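Local coordinates for protein DNA-(apurinic or apyrimidinic site) lyase (Xenopus laevis, PDB 6WCD) that cleaves DNA at apurinic or apyrimidinic sites, though weakly, and trims strands in the 3' to 5' direction during DNA repair, here as its catalytic domain, at residues Leu18-Asp23 / Val49-Asn53; Arg39-Glu44 / Leu325-Ala329; Tyr161-Gln165 / Trp210-Phe214; Val178-Val184 / Ile272-Asn278. All coordinates share one frame; numbering follows the deposited sequence.

Interaction 1. Residues Leu18-Asp23 / Val49-Asn53. With EDO (1,2-ethanediol), chain E.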
loop_
_atom_site.group_PDB
_atom_site.type_symbol
_atom_site.label_atom_id
_atom_site.label_comp_id
_atom_site.label_asym_id
_atom_site.label_seq_id
_atom_site.Cartn_x
_atom_site.Cartn_y
_atom_site.Cartn_z
ATOM N N LEU A 18 -9.485 -16.403 3.433
ATOM C CA LEU A 18 -8.730 -15.215 3.762
ATOM C C LEU A 18 -8.349 -15.158 5.243
ATOM O O LEU A 18 -7.228 -14.705 5.550
ATOM C CB LEU A 18 -9.502 -13.973 3.314
ATOM C CG LEU A 18 -8.784 -12.660 3.458
ATOM C CD1 LEU A 18 -7.477 -12.607 2.720
ATOM C CD2 LEU A 18 -9.740 -11.539 3.052
ATOM N N LYS A 19 -9.170 -15.663 6.172
ATOM C CA LYS A 19 -8.756 -15.652 7.561
ATOM C C LYS A 19 -7.458 -16.417 7.756
ATOM O O LYS A 19 -6.535 -15.946 8.431
ATOM C CB LYS A 19 -9.844 -16.230 8.465
ATOM C CG LYS A 19 -9.459 -16.097 9.937
ATOM C CD LYS A 19 -10.605 -16.449 10.833
ATOM C CE LYS A 19 -10.251 -16.174 12.288
ATOM N NZ LYS A 19 -8.994 -16.847 12.690
ATOM N N GLU A 20 -7.367 -17.611 7.156
ATOM C CA GLU A 20 -6.161 -18.422 7.276
ATOM C C GLU A 20 -4.964 -17.653 6.721
ATOM O O GLU A 20 -3.898 -17.600 7.351
ATOM C CB GLU A 20 -6.346 -19.756 6.542
ATOM C CG GLU A 20 -5.093 -20.582 6.433
ATOM C CD GLU A 20 -5.287 -21.915 5.692
ATOM O OE1 GLU A 20 -6.441 -22.349 5.479
ATOM O OE2 GLU A 20 -4.265 -22.525 5.313
ATOM N N THR A 21 -5.116 -17.065 5.516
ATOM C CA THR A 21 -4.020 -16.306 4.922
ATOM C C THR A 21 -3.589 -15.155 5.807
ATOM O O THR A 21 -2.389 -15.011 6.093
ATOM C CB THR A 21 -4.476 -15.812 3.551
ATOM O OG1 THR A 21 -4.729 -16.963 2.727
ATOM C CG2 THR A 21 -3.453 -14.878 2.901
ATOM N N LEU A 22 -4.530 -14.328 6.268
ATOM C CA LEU A 22 -4.133 -13.169 7.062
ATOM C C LEU A 22 -3.480 -13.596 8.369
ATOM O O LEU A 22 -2.435 -13.057 8.750
ATOM C CB LEU A 22 -5.332 -12.250 7.361
ATOM C CG LEU A 22 -6.005 -11.603 6.169
ATOM C CD1 LEU A 22 -7.200 -10.779 6.668
ATOM C CD2 LEU A 22 -5.038 -10.736 5.412
ATOM N N ASP A 23 -4.074 -14.566 9.078
ATOM C CA ASP A 23 -3.459 -15.014 10.332
ATOM C C ASP A 23 -2.031 -15.488 10.105
ATOM O O ASP A 23 -1.154 -15.266 10.949
ATOM C CB ASP A 23 -4.309 -16.119 10.926
ATOM C CG ASP A 23 -5.652 -15.619 11.517
ATOM O OD1 ASP A 23 -5.916 -14.404 11.566
ATOM O OD2 ASP A 23 -6.462 -16.469 11.963
ATOM N N VAL A 49 -13.459 -10.262 7.769
ATOM C CA VAL A 49 -12.752 -11.413 8.283
ATOM C C VAL A 49 -12.743 -11.354 9.805
ATOM O O VAL A 49 -12.375 -10.312 10.383
ATOM C CB VAL A 49 -11.296 -11.430 7.739
ATOM C CG1 VAL A 49 -10.584 -12.621 8.248
ATOM C CG2 VAL A 49 -11.305 -11.440 6.215
ATOM N N GLU A 50 -13.069 -12.462 10.425
ATOM C CA GLU A 50 -13.069 -12.560 11.890
ATOM C C GLU A 50 -11.705 -12.166 12.444
ATOM O O GLU A 50 -10.676 -12.673 11.992
ATOM C CB GLU A 50 -13.403 -13.979 12.326
ATOM C CG GLU A 50 -13.515 -14.116 13.830
ATOM C CD GLU A 50 -13.649 -15.568 14.265
ATOM O OE1 GLU A 50 -14.079 -16.398 13.438
ATOM O OE2 GLU A 50 -13.307 -15.876 15.429
ATOM N N GLY A 51 -11.706 -11.290 13.459
ATOM C CA GLY A 51 -10.477 -10.821 14.043
ATOM C C GLY A 51 -9.876 -9.567 13.430
ATOM O O GLY A 51 -8.833 -9.091 13.908
ATOM N N TYR A 52 -10.472 -9.023 12.383
ATOM C CA TYR A 52 -9.946 -7.846 11.739
ATOM C C TYR A 52 -11.062 -6.861 11.462
ATOM O O TYR A 52 -12.231 -7.248 11.300
ATOM C CB TYR A 52 -9.297 -8.146 10.387
ATOM C CG TYR A 52 -8.139 -9.125 10.484
ATOM C CD1 TYR A 52 -8.396 -10.487 10.491
ATOM C CD2 TYR A 52 -6.829 -8.697 10.637
ATOM C CE1 TYR A 52 -7.352 -11.427 10.611
ATOM C CE2 TYR A 52 -5.764 -9.647 10.776
ATOM C CZ TYR A 52 -6.068 -10.982 10.762
ATOM O OH TYR A 52 -5.000 -11.872 10.937
ATOM N N ASN A 53 -10.700 -5.579 11.411
ATOM C CA ASN A 53 -11.560 -4.543 10.862
ATOM C C ASN A 53 -10.868 -4.025 9.619
ATOM O O ASN A 53 -9.649 -3.783 9.633
ATOM C CB ASN A 53 -11.898 -3.427 11.861
ATOM C CG ASN A 53 -10.716 -2.793 12.572
ATOM O OD1 ASN A 53 -10.303 -1.658 12.241
ATOM N ND2 ASN A 53 -10.176 -3.475 13.560
HETATM C C1 EDO E . -9.333 -14.794 15.946
HETATM O O1 EDO E . -9.973 -16.023 15.578
HETATM C C2 EDO E . -10.397 -13.765 16.315
HETATM O O2 EDO E . -9.799 -12.712 17.087
HETATM O O HOH W 1 -8.297 -13.841 12.901
HETATM O O HOH W 2 -2.064 -11.707 11.159
#
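V49 divides its two methyls between neighbouring residues of helix 18-25. V49 CG2 meets L18 CD2 at 3.5 Å, while V49 CG1, anti to the backbone N (chi1 -179°), lies against the helix backbone 3.6 Å from K19 CA. Beside the valine, the ring of Y52 turns one face to L22, whose CD1 sits almost over its centre, 4.0 Å from the centroid, in a CH-pi contact. This inner layer is closely packed and backed by F71 of strand 68-72, which L18, L22 and V49 all touch.

Towards solvent the contact turns polar and looser. The hydroxyl of Y52 donates to D23 OD1 at 2.8 Å, using the anti lone pair of that oxygen. The other carboxylate oxygen, D23 OD2, takes K19 NZ on its syn side in a 2.7 Å salt bridge one turn back along the helix. The chain of K19 runs extended as far as CE, which lies 3.8 Å from E50 CB, and bends only at chi4 (-54°), turning NZ to D23. One water donates to D23 OD1 and E50 O, another to L22 O and Y52 OH, and an ethanediol, probably from the crystallisation liquor, joins K19 to E50 weakly. The whole illustrates how a type II beta turn, V49 to Y52 with glycine third, is laid against a helix just before strand 53-57 enters the mixed sheet of the DNase I-like fold.

Interaction 2. Residues Arg39-Glu44 / Leu325-Ala329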
loop_
_atom_site.group_PDB
_atom_site.type_symbol
_atom_site.label_atom_id
_atom_site.label_comp_id
_atom_site.label_asym_id
_atom_site.label_seq_id
_atom_site.Cartn_x
_atom_site.Cartn_y
_atom_site.Cartn_z
ATOM N N ARG A 39 -17.557 -3.533 -5.545
ATOM C CA ARG A 39 -18.715 -3.613 -4.659
ATOM C C ARG A 39 -19.843 -4.424 -5.269
ATOM O O ARG A 39 -20.666 -5.000 -4.527
ATOM C CB ARG A 39 -19.242 -2.230 -4.306
ATOM C CG ARG A 39 -18.587 -1.728 -3.023
ATOM C CD ARG A 39 -19.248 -0.473 -2.526
ATOM N NE ARG A 39 -20.494 -0.671 -1.792
ATOM C CZ ARG A 39 -21.225 0.356 -1.368
ATOM N NH1 ARG A 39 -20.807 1.584 -1.650
ATOM N NH2 ARG A 39 -22.322 0.180 -0.674
ATOM N N ASP A 40 -19.962 -4.453 -6.606
ATOM C CA ASP A 40 -20.999 -5.214 -7.275
ATOM C C ASP A 40 -20.936 -6.709 -6.983
ATOM O O ASP A 40 -21.966 -7.382 -7.105
ATOM C CB ASP A 40 -20.912 -4.963 -8.792
ATOM C CG ASP A 40 -19.583 -5.402 -9.407
ATOM O OD1 ASP A 40 -18.522 -5.027 -8.903
ATOM O OD2 ASP A 40 -19.586 -6.106 -10.436
ATOM N N LEU A 41 -19.758 -7.213 -6.565
ATOM C CA LEU A 41 -19.600 -8.650 -6.357
ATOM C C LEU A 41 -20.207 -9.140 -5.038
ATOM O O LEU A 41 -20.413 -10.352 -4.911
ATOM C CB LEU A 41 -18.127 -9.028 -6.322
ATOM C CG LEU A 41 -17.335 -8.606 -7.574
ATOM C CD1 LEU A 41 -15.865 -8.995 -7.327
ATOM C CD2 LEU A 41 -17.872 -9.258 -8.771
ATOM N N LEU A 42 -20.526 -8.247 -4.106
ATOM C CA LEU A 42 -21.098 -8.638 -2.792
ATOM C C LEU A 42 -20.243 -9.691 -2.072
ATOM O O LEU A 42 -20.776 -10.596 -1.404
ATOM C CB LEU A 42 -22.523 -9.128 -2.933
ATOM C CG LEU A 42 -23.525 -8.262 -3.708
ATOM C CD1 LEU A 42 -24.862 -8.945 -3.947
ATOM C CD2 LEU A 42 -23.699 -6.957 -2.962
ATOM N N ASP A 43 -18.935 -9.537 -2.164
ATOM C CA ASP A 43 -17.983 -10.555 -1.676
ATOM C C ASP A 43 -17.672 -10.336 -0.208
ATOM O O ASP A 43 -16.580 -9.929 0.186
ATOM C CB ASP A 43 -16.724 -10.573 -2.533
ATOM C CG ASP A 43 -15.924 -11.830 -2.318
ATOM O OD1 ASP A 43 -16.374 -12.626 -1.446
ATOM O OD2 ASP A 43 -14.853 -11.994 -2.975
ATOM N N GLU A 44 -18.661 -10.678 0.614
ATOM C CA GLU A 44 -18.533 -10.506 2.053
ATOM C C GLU A 44 -17.379 -11.310 2.604
ATOM O O GLU A 44 -16.644 -10.788 3.461
ATOM C CB GLU A 44 -19.850 -10.889 2.718
ATOM C CG GLU A 44 -19.873 -10.497 4.180
ATOM C CD GLU A 44 -21.118 -11.025 4.881
ATOM O OE1 GLU A 44 -21.436 -12.218 4.699
ATOM O OE2 GLU A 44 -21.778 -10.248 5.601
ATOM N N LEU A 325 -20.974 -1.436 5.497
ATOM C CA LEU A 325 -21.568 -1.468 4.178
ATOM C C LEU A 325 -22.979 -2.034 4.253
ATOM O O LEU A 325 -23.185 -3.112 4.839
ATOM C CB LEU A 325 -20.685 -2.294 3.227
ATOM C CG LEU A 325 -19.374 -1.647 2.852
ATOM C CD1 LEU A 325 -18.469 -2.665 2.151
ATOM C CD2 LEU A 325 -19.575 -0.424 1.966
ATOM N N PRO A 326 -23.973 -1.363 3.655
ATOM C CA PRO A 326 -25.365 -1.814 3.808
ATOM C C PRO A 326 -25.611 -3.221 3.280
ATOM O O PRO A 326 -26.453 -3.941 3.828
ATOM C CB PRO A 326 -26.166 -0.785 2.994
ATOM C CG PRO A 326 -25.289 0.393 2.829
ATOM C CD PRO A 326 -23.832 -0.088 2.940
ATOM N N GLU A 327 -24.889 -3.630 2.239
ATOM C CA GLU A 327 -25.086 -4.969 1.694
ATOM C C GLU A 327 -24.687 -6.060 2.665
ATOM O O GLU A 327 -25.139 -7.200 2.512
ATOM C CB GLU A 327 -24.316 -5.112 0.393
ATOM C CG GLU A 327 -22.806 -4.850 0.456
ATOM C CD GLU A 327 -22.394 -3.419 0.026
ATOM O OE1 GLU A 327 -21.317 -3.272 -0.601
ATOM O OE2 GLU A 327 -23.129 -2.458 0.360
ATOM N N PHE A 328 -23.869 -5.746 3.675
ATOM C CA PHE A 328 -23.389 -6.748 4.617
ATOM C C PHE A 328 -24.063 -6.619 5.991
ATOM O O PHE A 328 -23.538 -7.117 6.988
ATOM C CB PHE A 328 -21.861 -6.653 4.753
ATOM C CG PHE A 328 -21.097 -6.854 3.456
ATOM C CD1 PHE A 328 -21.629 -7.661 2.458
ATOM C CD2 PHE A 328 -19.883 -6.230 3.228
ATOM C CE1 PHE A 328 -20.938 -7.844 1.283
ATOM C CE2 PHE A 328 -19.167 -6.431 2.016
ATOM C CZ PHE A 328 -19.746 -7.240 1.048
ATOM N N ALA A 329 -25.222 -5.963 6.066
ATOM C CA ALA A 329 -25.823 -5.681 7.378
ATOM C C ALA A 329 -26.293 -6.937 8.117
ATOM O O ALA A 329 -26.411 -6.908 9.355
ATOM C CB ALA A 329 -26.994 -4.714 7.216
HETATM O O HOH W 3 -20.119 -5.359 -1.889
#
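R39 grips E327 side-on, spending a separate nitrogen on each carboxylate oxygen. R39 NE donates to E327 OE1 at 3.0 Å and R39 NH2 to E327 OE2 at 2.9 Å; both bonds are nearly straight and use syn lone pairs. The guanidinium and carboxylate planes lie only 5° apart, the flat geometry of a bidentate salt bridge. CG of E327 is tucked between the backbone N and the carbonyl carbon (chi1 57°), and the chain bends again at chi2, which turns its carboxylate toward the arginine. A water donates to E327 OE1 and also to R39 O, each at 2.7 Å, tying the same carboxylate to the main chain of 39-44.

Around this pair the packing is apolar. L325 CD2 covers one face of the guanidinium, 3.8 Å from R39 CZ, and L42 CD2 rests 3.9 Å from E327 CB. Farther out, the F328 ring receives E44 CB over one face, 3.9 Å from its centroid, while E327 CG backs the opposite face. D43, the N-cap of helix 44-47, directs its carboxylate to S46 and R12.

With an alanine in place of E327, the R39 guanidinium would probably lose its paired carboxylate and be freer to swing, and one side of F328 would be bared. The chemistry is that of a surface fastening: matched charge, likely strengthened by the leucine cover, joins 325-329 to the loop before helix 44-47.

Interaction 3. Residues Tyr161-Gln165 / Trp210-Phe214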
loop_
_atom_site.group_PDB
_atom_site.type_symbol
_atom_site.label_atom_id
_atom_site.label_comp_id
_atom_site.label_asym_id
_atom_site.label_seq_id
_atom_site.Cartn_x
_atom_site.Cartn_y
_atom_site.Cartn_z
ATOM N N TYR A 161 1.782 9.135 -9.410
ATOM C CA TYR A 161 2.949 9.333 -8.578
ATOM C C TYR A 161 3.024 10.758 -8.035
ATOM O O TYR A 161 3.331 10.942 -6.851
ATOM C CB TYR A 161 4.195 9.062 -9.386
ATOM C CG TYR A 161 4.540 7.620 -9.682
ATOM C CD1 TYR A 161 4.126 6.585 -8.893
ATOM C CD2 TYR A 161 5.404 7.333 -10.723
ATOM C CE1 TYR A 161 4.538 5.266 -9.169
ATOM C CE2 TYR A 161 5.828 6.016 -10.989
ATOM C CZ TYR A 161 5.389 5.003 -10.185
ATOM O OH TYR A 161 5.860 3.687 -10.462
ATOM N N HIS A 162 2.718 11.750 -8.876
ATOM C CA HIS A 162 2.803 13.129 -8.401
ATOM C C HIS A 162 1.728 13.394 -7.359
ATOM O O HIS A 162 1.998 14.033 -6.330
ATOM C CB HIS A 162 2.658 14.068 -9.598
ATOM C CG HIS A 162 2.828 15.514 -9.271
ATOM N ND1 HIS A 162 3.927 16.007 -8.607
ATOM C CD2 HIS A 162 2.058 16.588 -9.575
ATOM C CE1 HIS A 162 3.811 17.320 -8.480
ATOM N NE2 HIS A 162 2.685 17.696 -9.058
ATOM N N LEU A 163 0.539 12.860 -7.557
ATOM C CA LEU A 163 -0.501 13.005 -6.530
ATOM C C LEU A 163 -0.129 12.300 -5.224
ATOM O O LEU A 163 -0.381 12.826 -4.121
ATOM C CB LEU A 163 -1.836 12.469 -7.070
ATOM C CG LEU A 163 -3.070 12.576 -6.148
ATOM C CD1 LEU A 163 -3.321 14.037 -5.903
ATOM C CD2 LEU A 163 -4.262 11.897 -6.846
ATOM N N LEU A 164 0.406 11.099 -5.305
ATOM C CA LEU A 164 0.850 10.368 -4.124
ATOM C C LEU A 164 1.887 11.156 -3.353
ATOM O O LEU A 164 1.777 11.288 -2.129
ATOM C CB LEU A 164 1.407 9.023 -4.571
ATOM C CG LEU A 164 2.114 8.196 -3.495
ATOM C CD1 LEU A 164 1.168 7.855 -2.349
ATOM C CD2 LEU A 164 2.637 6.919 -4.162
ATOM N N GLN A 165 2.888 11.711 -4.042
ATOM C CA GLN A 165 3.885 12.535 -3.360
ATOM C C GLN A 165 3.245 13.730 -2.692
ATOM O O GLN A 165 3.562 14.063 -1.521
ATOM C CB GLN A 165 4.980 12.952 -4.339
ATOM C CG GLN A 165 6.001 13.837 -3.729
ATOM C CD GLN A 165 7.208 14.003 -4.583
ATOM O OE1 GLN A 165 7.201 13.686 -5.767
ATOM N NE2 GLN A 165 8.268 14.567 -3.990
ATOM N N TRP A 210 11.243 9.852 -10.690
ATOM C CA TRP A 210 10.329 10.229 -9.611
ATOM C C TRP A 210 10.763 9.615 -8.297
ATOM O O TRP A 210 10.863 10.306 -7.267
ATOM C CB TRP A 210 8.886 9.817 -9.970
ATOM C CG TRP A 210 8.000 10.062 -8.796
ATOM C CD1 TRP A 210 7.555 11.270 -8.380
ATOM C CD2 TRP A 210 7.580 9.113 -7.862
ATOM N NE1 TRP A 210 6.825 11.122 -7.233
ATOM C CE2 TRP A 210 6.844 9.804 -6.861
ATOM C CE3 TRP A 210 7.715 7.729 -7.739
ATOM C CZ2 TRP A 210 6.254 9.141 -5.796
ATOM C CZ3 TRP A 210 7.132 7.089 -6.684
ATOM C CH2 TRP A 210 6.414 7.801 -5.711
ATOM N N LEU A 211 11.045 8.315 -8.303
ATOM C CA LEU A 211 11.456 7.633 -7.085
ATOM C C LEU A 211 12.749 8.211 -6.539
ATOM O O LEU A 211 12.896 8.365 -5.308
ATOM C CB LEU A 211 11.665 6.150 -7.367
ATOM C CG LEU A 211 10.747 5.095 -6.804
ATOM C CD1 LEU A 211 11.436 3.756 -6.906
ATOM C CD2 LEU A 211 10.291 5.381 -5.387
ATOM N N ASN A 212 13.733 8.493 -7.421
ATOM C CA ASN A 212 15.006 9.016 -6.990
ATOM C C ASN A 212 14.840 10.291 -6.182
ATOM O O ASN A 212 15.601 10.524 -5.237
ATOM C CB ASN A 212 15.922 9.296 -8.178
ATOM C CG ASN A 212 16.476 8.041 -8.856
ATOM O OD1 ASN A 212 16.604 6.996 -8.252
ATOM N ND2 ASN A 212 16.866 8.183 -10.137
ATOM N N GLN A 213 13.924 11.184 -6.585
ATOM C CA GLN A 213 13.753 12.417 -5.826
ATOM C C GLN A 213 12.792 12.266 -4.665
ATOM O O GLN A 213 12.860 13.071 -3.719
ATOM C CB GLN A 213 13.317 13.577 -6.741
ATOM C CG GLN A 213 12.047 13.349 -7.497
ATOM C CD GLN A 213 10.811 13.683 -6.684
ATOM O OE1 GLN A 213 10.741 14.713 -5.997
ATOM N NE2 GLN A 213 9.832 12.833 -6.779
ATOM N N PHE A 214 11.937 11.244 -4.676
ATOM C CA PHE A 214 11.000 11.042 -3.583
ATOM C C PHE A 214 11.702 10.414 -2.379
ATOM O O PHE A 214 11.377 10.729 -1.209
ATOM C CB PHE A 214 9.843 10.141 -4.066
ATOM C CG PHE A 214 8.760 9.971 -3.074
ATOM C CD1 PHE A 214 8.030 11.061 -2.621
ATOM C CD2 PHE A 214 8.447 8.732 -2.612
ATOM C CE1 PHE A 214 7.039 10.925 -1.702
ATOM C CE2 PHE A 214 7.426 8.578 -1.681
ATOM C CZ PHE A 214 6.732 9.679 -1.252
#
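The side-chain oxygen of Q165 is held by two donors of the facing helix. Q213 NE2 reaches OE1 of Q165 at 2.9 Å in a nearly straight bond, and W210 NE1 approaches the same oxygen at 3.0 Å in a bent, weak one. The exchange is mutual, since Q165 NE2 donates to Q213 OE1 at 3.2 Å, lying in the carbonyl plane on a lone pair. Q213 curls back at its second torsion (chi2 84°), which lets its NE2 also donate to W210 O at 2.8 Å; its amide is thereby fixed in rotation. E169 takes a further bond from Q165 NE2.

Beneath this polar cover, the rings of Y161 and W210 form an offset stack with planes 5° apart and centroids 4.3 Å apart for the six-membered ring. Y161 CB lies over the five-membered ring, while F214 CB backs the opposite face of the indole.

The example is of two helices running almost parallel, 10° between segment axes 11.5 Å apart, that meet through large side chains. Helix 152-173 rests L164 on I139 and V141 of strand 133-142, and helix 206-214 sets F214 against L276 of strand 269-278 and F239.

Interaction 4. Residues Val178-Val184 / Ile272-Asn278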
loop_
_atom_site.group_PDB
_atom_site.type_symbol
_atom_site.label_atom_id
_atom_site.label_comp_id
_atom_site.label_asym_id
_atom_site.label_seq_id
_atom_site.Cartn_x
_atom_site.Cartn_y
_atom_site.Cartn_z
ATOM N N VAL A 178 4.462 8.881 8.508
ATOM C CA VAL A 178 3.803 8.357 7.311
ATOM C C VAL A 178 4.543 7.132 6.792
ATOM O O VAL A 178 5.763 7.156 6.614
ATOM C CB VAL A 178 3.674 9.405 6.180
ATOM C CG1 VAL A 178 3.051 8.799 4.904
ATOM C CG2 VAL A 178 2.881 10.602 6.650
ATOM N N ILE A 179 3.790 6.063 6.526
ATOM C CA ILE A 179 4.284 4.915 5.775
ATOM C C ILE A 179 3.529 4.855 4.465
ATOM O O ILE A 179 2.305 5.002 4.451
ATOM C CB ILE A 179 4.102 3.608 6.554
ATOM C CG1 ILE A 179 5.109 3.492 7.645
ATOM C CG2 ILE A 179 4.187 2.405 5.600
ATOM C CD1 ILE A 179 4.829 2.306 8.620
ATOM N N ILE A 180 4.248 4.691 3.372
ATOM C CA ILE A 180 3.676 4.412 2.051
ATOM C C ILE A 180 4.083 2.993 1.738
ATOM O O ILE A 180 5.288 2.693 1.693
ATOM C CB ILE A 180 4.161 5.353 0.965
ATOM C CG1 ILE A 180 3.853 6.802 1.289
ATOM C CG2 ILE A 180 3.470 4.945 -0.376
ATOM C CD1 ILE A 180 4.623 7.766 0.462
ATOM N N LEU A 181 3.129 2.103 1.519
ATOM C CA LEU A 181 3.481 0.754 1.155
ATOM C C LEU A 181 2.641 0.236 0.035
ATOM O O LEU A 181 1.523 0.717 -0.209
ATOM C CB LEU A 181 3.414 -0.143 2.354
ATOM C CG LEU A 181 2.062 -0.471 2.947
ATOM C CD1 LEU A 181 2.301 -1.194 4.263
ATOM C CD2 LEU A 181 1.222 0.659 3.269
ATOM N N GLY A 182 3.198 -0.687 -0.697
ATOM C CA GLY A 182 2.429 -1.338 -1.727
ATOM C C GLY A 182 3.239 -1.508 -2.966
ATOM O O GLY A 182 4.465 -1.575 -2.929
ATOM N N ASP A 183 2.531 -1.671 -4.081
ATOM C CA ASP A 183 3.081 -2.028 -5.371
ATOM C C ASP A 183 3.289 -0.727 -6.107
ATOM O O ASP A 183 2.334 -0.109 -6.612
ATOM C CB ASP A 183 2.168 -2.961 -6.141
ATOM C CG ASP A 183 2.697 -3.340 -7.505
ATOM O OD1 ASP A 183 3.747 -2.773 -7.982
ATOM O OD2 ASP A 183 2.063 -4.229 -8.151
ATOM N N VAL A 184 4.520 -0.249 -6.047
ATOM C CA VAL A 184 4.877 0.999 -6.738
ATOM C C VAL A 184 5.094 0.794 -8.219
ATOM O O VAL A 184 5.045 1.761 -9.012
ATOM C CB VAL A 184 6.101 1.573 -5.991
ATOM C CG1 VAL A 184 6.687 2.759 -6.693
ATOM C CG2 VAL A 184 5.721 1.951 -4.577
ATOM N N ILE A 272 9.466 -4.542 -6.627
ATOM C CA ILE A 272 8.576 -3.415 -6.931
ATOM C C ILE A 272 7.587 -3.168 -5.792
ATOM O O ILE A 272 6.706 -2.282 -5.931
ATOM C CB ILE A 272 7.841 -3.584 -8.278
ATOM C CG1 ILE A 272 7.033 -4.893 -8.308
ATOM C CG2 ILE A 272 8.834 -3.437 -9.446
ATOM C CD1 ILE A 272 6.102 -4.974 -9.505
ATOM N N ASP A 273 7.706 -3.895 -4.707
ATOM C CA ASP A 273 6.887 -3.739 -3.508
ATOM C C ASP A 273 7.751 -3.199 -2.380
ATOM O O ASP A 273 8.827 -3.731 -2.076
ATOM C CB ASP A 273 6.313 -5.092 -3.177
ATOM C CG ASP A 273 5.416 -5.615 -4.300
ATOM O OD1 ASP A 273 4.249 -5.088 -4.441
ATOM O OD2 ASP A 273 5.826 -6.508 -5.088
ATOM N N TYR A 274 7.266 -2.144 -1.752
ATOM C CA TYR A 274 8.014 -1.348 -0.825
ATOM C C TYR A 274 7.246 -1.074 0.437
ATOM O O TYR A 274 6.016 -1.033 0.467
ATOM C CB TYR A 274 8.354 0.024 -1.438
ATOM C CG TYR A 274 9.165 0.022 -2.687
ATOM C CD1 TYR A 274 10.495 0.326 -2.647
ATOM C CD2 TYR A 274 8.587 -0.154 -3.917
ATOM C CE1 TYR A 274 11.258 0.420 -3.788
ATOM C CE2 TYR A 274 9.341 -0.112 -5.055
ATOM C CZ TYR A 274 10.658 0.205 -5.000
ATOM O OH TYR A 274 11.451 0.322 -6.122
ATOM N N ILE A 275 8.024 -0.824 1.522
ATOM C CA ILE A 275 7.526 -0.177 2.737
ATOM C C ILE A 275 8.378 1.061 2.927
ATOM O O ILE A 275 9.554 0.990 3.316
ATOM C CB ILE A 275 7.547 -1.103 3.968
ATOM C CG1 ILE A 275 6.659 -2.304 3.684
ATOM C CG2 ILE A 275 7.126 -0.313 5.195
ATOM C CD1 ILE A 275 6.716 -3.397 4.753
ATOM N N LEU A 276 7.828 2.219 2.587
ATOM C CA LEU A 276 8.535 3.491 2.684
ATOM C C LEU A 276 8.077 4.190 3.943
ATOM O O LEU A 276 6.912 4.114 4.321
ATOM C CB LEU A 276 8.220 4.370 1.454
ATOM C CG LEU A 276 8.395 3.712 0.096
ATOM C CD1 LEU A 276 7.926 4.750 -0.924
ATOM C CD2 LEU A 276 9.792 3.227 -0.124
ATOM N N GLY A 277 8.993 4.810 4.664
ATOM C CA GLY A 277 8.607 5.552 5.857
ATOM C C GLY A 277 9.351 6.864 5.891
ATOM O O GLY A 277 10.436 6.996 5.337
ATOM N N ASN A 278 8.790 7.835 6.596
ATOM C CA ASN A 278 9.561 9.058 6.733
ATOM C C ASN A 278 10.855 8.783 7.512
ATOM O O ASN A 278 10.924 7.851 8.338
ATOM C CB ASN A 278 8.737 10.161 7.392
ATOM C CG ASN A 278 8.197 9.757 8.747
ATOM O OD1 ASN A 278 7.274 8.942 8.825
ATOM N ND2 ASN A 278 8.708 10.387 9.798
#
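The first torsion of N278 (chi1 57°) folds the side chain back, bringing N278 OD1 to V178 N at 2.8 Å in a straight bond whose donor stands above the plane of the side-chain carbonyl. The backbone N of N278 donates to V178 O at 3.1 Å. The side chain prolongs the antiparallel ladder at the start of helix 279-285, where N278 is the N-cap. A leucine in its place would probably leave the N-H of V178 without this acceptor and fray the end of the ladder.

I180 and L276 make a hydrogen-bonded pair, with I180 N to L276 O at 2.9 Å. G182 and Y274 make the next, and V184 N closes the row on I272 O at 3.0 Å. I179, L181 and I275 share one face; I180, Y274 and L276 share the other. G182 turns the corner with backbone angles suited to glycine.

At the far end CG of D183 extends anti to the backbone N (chi1 179°), laying D183 OD1 beside I272 CD1 at 3.6 Å. D273 OD1 comes to 3.4 Å from D183 CB, and the two carboxylates remain 4.3 Å apart between their OD1 atoms. D183 OD2 is hydrogen-bonded to N7, and D273 OD2 to T255 and H300. This chemistry implies a ladder delivering two acidic groups to the active site: D183, the proton donor/acceptor, and D273, probably important for catalysis as in related enzymes.

From the N terminus, interaction 1 opens at helix 18-25. Before it closes at the turn 49-53, interaction 2 has opened at 39-44, so the two cross; interaction 2 stays open to 325-329. Within that span interaction 3 opens at 161-165 and interaction 4 at 178-184. Interaction 3 closes at 210-214 and interaction 4 at 272-278, so these also cross. They touch where Y161 OH meets V184 O and F214 packs on I180. Interaction 1 lays a turn on a helix, and interaction 2 brings 325-329 to the loop 39-44, both near the six-stranded sheet; interaction 3 joins two helices lying on the second sheet and interaction 4 two of its strands, beside the active site.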